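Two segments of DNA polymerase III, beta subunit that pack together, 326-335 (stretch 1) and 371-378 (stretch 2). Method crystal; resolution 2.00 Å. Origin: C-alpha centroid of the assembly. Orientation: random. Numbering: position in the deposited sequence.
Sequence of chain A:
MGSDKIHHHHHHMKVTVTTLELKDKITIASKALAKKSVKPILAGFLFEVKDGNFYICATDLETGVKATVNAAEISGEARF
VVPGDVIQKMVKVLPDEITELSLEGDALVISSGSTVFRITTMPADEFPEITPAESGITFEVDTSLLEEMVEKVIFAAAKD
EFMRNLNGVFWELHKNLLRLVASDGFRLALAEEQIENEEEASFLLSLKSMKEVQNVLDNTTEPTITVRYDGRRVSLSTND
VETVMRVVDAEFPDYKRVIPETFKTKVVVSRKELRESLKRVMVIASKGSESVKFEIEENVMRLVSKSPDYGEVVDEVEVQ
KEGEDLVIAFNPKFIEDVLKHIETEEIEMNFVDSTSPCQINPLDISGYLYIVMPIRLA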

# COMPACT_ATOMS: atom_id res chain seq x y z
N LEU A 326 38.38 -0.19 -8.06
CA LEU A 326 37.97 0.62 -6.92
C LEU A 326 37.10 -0.19 -5.97
O LEU A 326 36.30 -0.98 -6.42
CB LEU A 326 37.17 1.82 -7.40
CG LEU A 326 36.57 2.79 -6.39
CD1 LEU A 326 37.64 3.41 -5.52
CD2 LEU A 326 35.79 3.82 -7.16
N VAL A 327 37.33 -0.03 -4.66
CA VAL A 327 36.44 -0.51 -3.63
C VAL A 327 35.85 0.75 -2.95
O VAL A 327 36.58 1.68 -2.57
CB VAL A 327 37.20 -1.40 -2.65
CG1 VAL A 327 36.28 -1.84 -1.47
CG2 VAL A 327 37.81 -2.59 -3.38
N ILE A 328 34.52 0.83 -2.89
CA ILE A 328 33.80 2.04 -2.45
C ILE A 328 32.40 1.67 -1.90
O ILE A 328 31.75 0.83 -2.45
CB ILE A 328 33.70 3.10 -3.58
CG1 ILE A 328 33.08 4.40 -3.06
CG2 ILE A 328 32.86 2.59 -4.77
CD1 ILE A 328 33.20 5.56 -4.03
N ALA A 329 31.96 2.29 -0.80
CA ALA A 329 30.67 1.92 -0.15
C ALA A 329 29.64 3.03 -0.22
O ALA A 329 29.97 4.24 -0.09
CB ALA A 329 30.91 1.54 1.37
N PHE A 330 28.37 2.61 -0.34
CA PHE A 330 27.21 3.51 -0.35
C PHE A 330 26.03 3.00 0.48
O PHE A 330 25.91 1.80 0.74
CB PHE A 330 26.71 3.70 -1.78
CG PHE A 330 27.71 4.38 -2.67
CD1 PHE A 330 27.83 5.75 -2.69
CD2 PHE A 330 28.54 3.63 -3.50
CE1 PHE A 330 28.75 6.36 -3.49
CE2 PHE A 330 29.45 4.25 -4.30
CZ PHE A 330 29.56 5.60 -4.29
N ASN A 331 25.16 3.91 0.88
CA ASN A 331 23.80 3.52 1.25
C ASN A 331 23.09 3.05 -0.01
O ASN A 331 22.94 3.82 -0.96
CB ASN A 331 23.06 4.72 1.86
CG ASN A 331 21.66 4.36 2.36
OD1 ASN A 331 21.07 3.34 2.00
ND2 ASN A 331 21.12 5.22 3.21
N PRO A 332 22.67 1.76 -0.03
CA PRO A 332 22.06 1.22 -1.24
C PRO A 332 20.70 1.83 -1.61
O PRO A 332 20.36 1.87 -2.81
CB PRO A 332 21.93 -0.27 -0.92
CG PRO A 332 21.83 -0.32 0.56
CD PRO A 332 22.78 0.74 1.02
N LYS A 333 19.94 2.27 -0.61
CA LYS A 333 18.65 2.89 -0.86
C LYS A 333 18.85 4.15 -1.72
O LYS A 333 18.03 4.46 -2.60
CB LYS A 333 17.94 3.28 0.45
N PHE A 334 19.92 4.89 -1.47
CA PHE A 334 20.17 6.10 -2.25
C PHE A 334 20.51 5.79 -3.71
O PHE A 334 20.18 6.58 -4.60
CB PHE A 334 21.27 6.94 -1.64
CG PHE A 334 20.94 7.57 -0.33
CD1 PHE A 334 19.64 7.89 0.04
CD2 PHE A 334 21.96 7.93 0.52
CE1 PHE A 334 19.38 8.51 1.27
CE2 PHE A 334 21.72 8.54 1.71
CZ PHE A 334 20.41 8.84 2.11
N ILE A 335 21.12 4.63 -3.97
CA ILE A 335 21.46 4.26 -5.33
C ILE A 335 20.19 3.82 -5.99
O ILE A 335 19.91 4.18 -7.14
CB ILE A 335 22.47 3.08 -5.43
CG1 ILE A 335 23.77 3.33 -4.65
CG2 ILE A 335 22.79 2.75 -6.93
CD1 ILE A 335 24.54 4.47 -5.13
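Stretch 2, residues 371-378: IVMPIRLA

A chain terminus can lie along a strand with few direct backbone hydrogen bonds, water bridging other backbone groups and apolar side chains packing between. The last eight residues of the DNA polymerase III beta subunit illustrate this. They run antiparallel to the strand 326-330, starting beside the helical turn that follows it and ending near Val 327.

Ile 371 and Val 372 close a strand that begins earlier in the chain; Ile 371 makes no contact here. From Met 373 to Leu 377 the chain stays extended, with phi between -115 and -63° and psi between 139 and 169°. Val 372, at phi/psi -125/131 and chi1 t, points toward stretch 1, and its CG1 gathers three side chains: Phe 334 CB at 3.8 Å, Phe 330 CD1 at 3.9 Å and Ile 335 CD1 at 4.1 Å. The CA-to-CB bond of Met 373 points away, and the residue contributes backbone instead. Its O lies at the edge of the Phe 330 ring, 3.5 Å from Phe 330 CD1, and accepts from a water (2.7 Å from Met 373 O) that in turn accepts from Asn 331 N at 2.8 Å.

Pro 374 marks the closest backbone register, its CA 4.7 Å from Phe 330 CA. Its CB rests 3.9 Å from Phe 330 CE1 and 4.0 Å from Ile 328 CG1. Next, Ile 375 N donates the sole direct hydrogen bond between the stretches, to Ala 329 O at 2.7 Å and nearly straight at 167°. The return link is indirect: a water donates to Ile 375 O and accepts from Ala 329 N, both at 2.9 Å. The Ile 375 side chain (p, t) brings CG1 within 3.6 Å of Ala 329 CB.

Arg 376, modelled only to CG, points away. Leu 377 returns to the strand, placing CD2 3.8 Å from Ala 329 CB and 4.1 Å from Val 327 CG1, and the terminal Ala 378 stays clear.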

# COMPACT_ATOMS: atom_id res chain seq x y z
N ILE A 371 24.11 12.66 -7.93
CA ILE A 371 25.33 12.52 -7.12
C ILE A 371 24.92 11.77 -5.83
O ILE A 371 23.84 12.07 -5.25
CB ILE A 371 25.93 13.91 -6.72
CG1 ILE A 371 26.25 14.77 -7.97
CG2 ILE A 371 27.16 13.73 -5.81
CD1 ILE A 371 27.39 14.28 -8.75
N VAL A 372 25.70 10.75 -5.46
CA VAL A 372 25.55 10.06 -4.17
C VAL A 372 26.92 10.10 -3.47
O VAL A 372 27.95 9.80 -4.07
CB VAL A 372 25.06 8.60 -4.34
CG1 VAL A 372 24.68 8.00 -2.99
CG2 VAL A 372 23.81 8.54 -5.23
N MET A 373 26.94 10.49 -2.20
CA MET A 373 28.14 10.56 -1.41
C MET A 373 28.37 9.15 -0.86
O MET A 373 27.40 8.46 -0.55
CB MET A 373 27.94 11.52 -0.24
CG MET A 373 27.54 12.95 -0.66
SD MET A 373 28.74 13.83 -1.69
CE MET A 373 30.22 13.52 -0.70
N PRO A 374 29.63 8.72 -0.73
CA PRO A 374 29.91 7.41 -0.22
C PRO A 374 29.89 7.36 1.29
O PRO A 374 29.86 8.39 1.93
CB PRO A 374 31.32 7.12 -0.71
CG PRO A 374 31.96 8.40 -0.85
CD PRO A 374 30.88 9.45 -1.05
N ILE A 375 29.92 6.14 1.82
CA ILE A 375 29.98 5.94 3.26
C ILE A 375 31.32 5.28 3.59
O ILE A 375 31.98 4.68 2.73
CB ILE A 375 28.78 5.14 3.83
CG1 ILE A 375 28.70 3.73 3.27
CG2 ILE A 375 27.44 5.84 3.52
CD1 ILE A 375 27.50 2.97 3.81
N ARG A 376 31.73 5.41 4.84
CA ARG A 376 33.02 4.89 5.28
C ARG A 376 33.07 3.38 5.13
O ARG A 376 32.06 2.69 5.36
CB ARG A 376 33.28 5.32 6.72
CG ARG A 376 33.31 6.82 6.87
N LEU A 377 34.21 2.87 4.68
CA LEU A 377 34.38 1.44 4.50
C LEU A 377 34.49 0.73 5.86
O LEU A 377 35.11 1.26 6.78
CB LEU A 377 35.61 1.17 3.61
CG LEU A 377 35.34 1.55 2.14
CD1 LEU A 377 36.61 1.87 1.35
CD2 LEU A 377 34.60 0.45 1.45
N ALA A 378 33.85 -0.44 5.99
CA ALA A 378 33.96 -1.26 7.21
C ALA A 378 35.25 -2.05 7.14
O ALA A 378 36.30 -1.49 6.77
CB ALA A 378 32.74 -2.20 7.36
O HOH W 1 33.78 4.19 0.48
O HOH W 2 25.60 6.69 0.52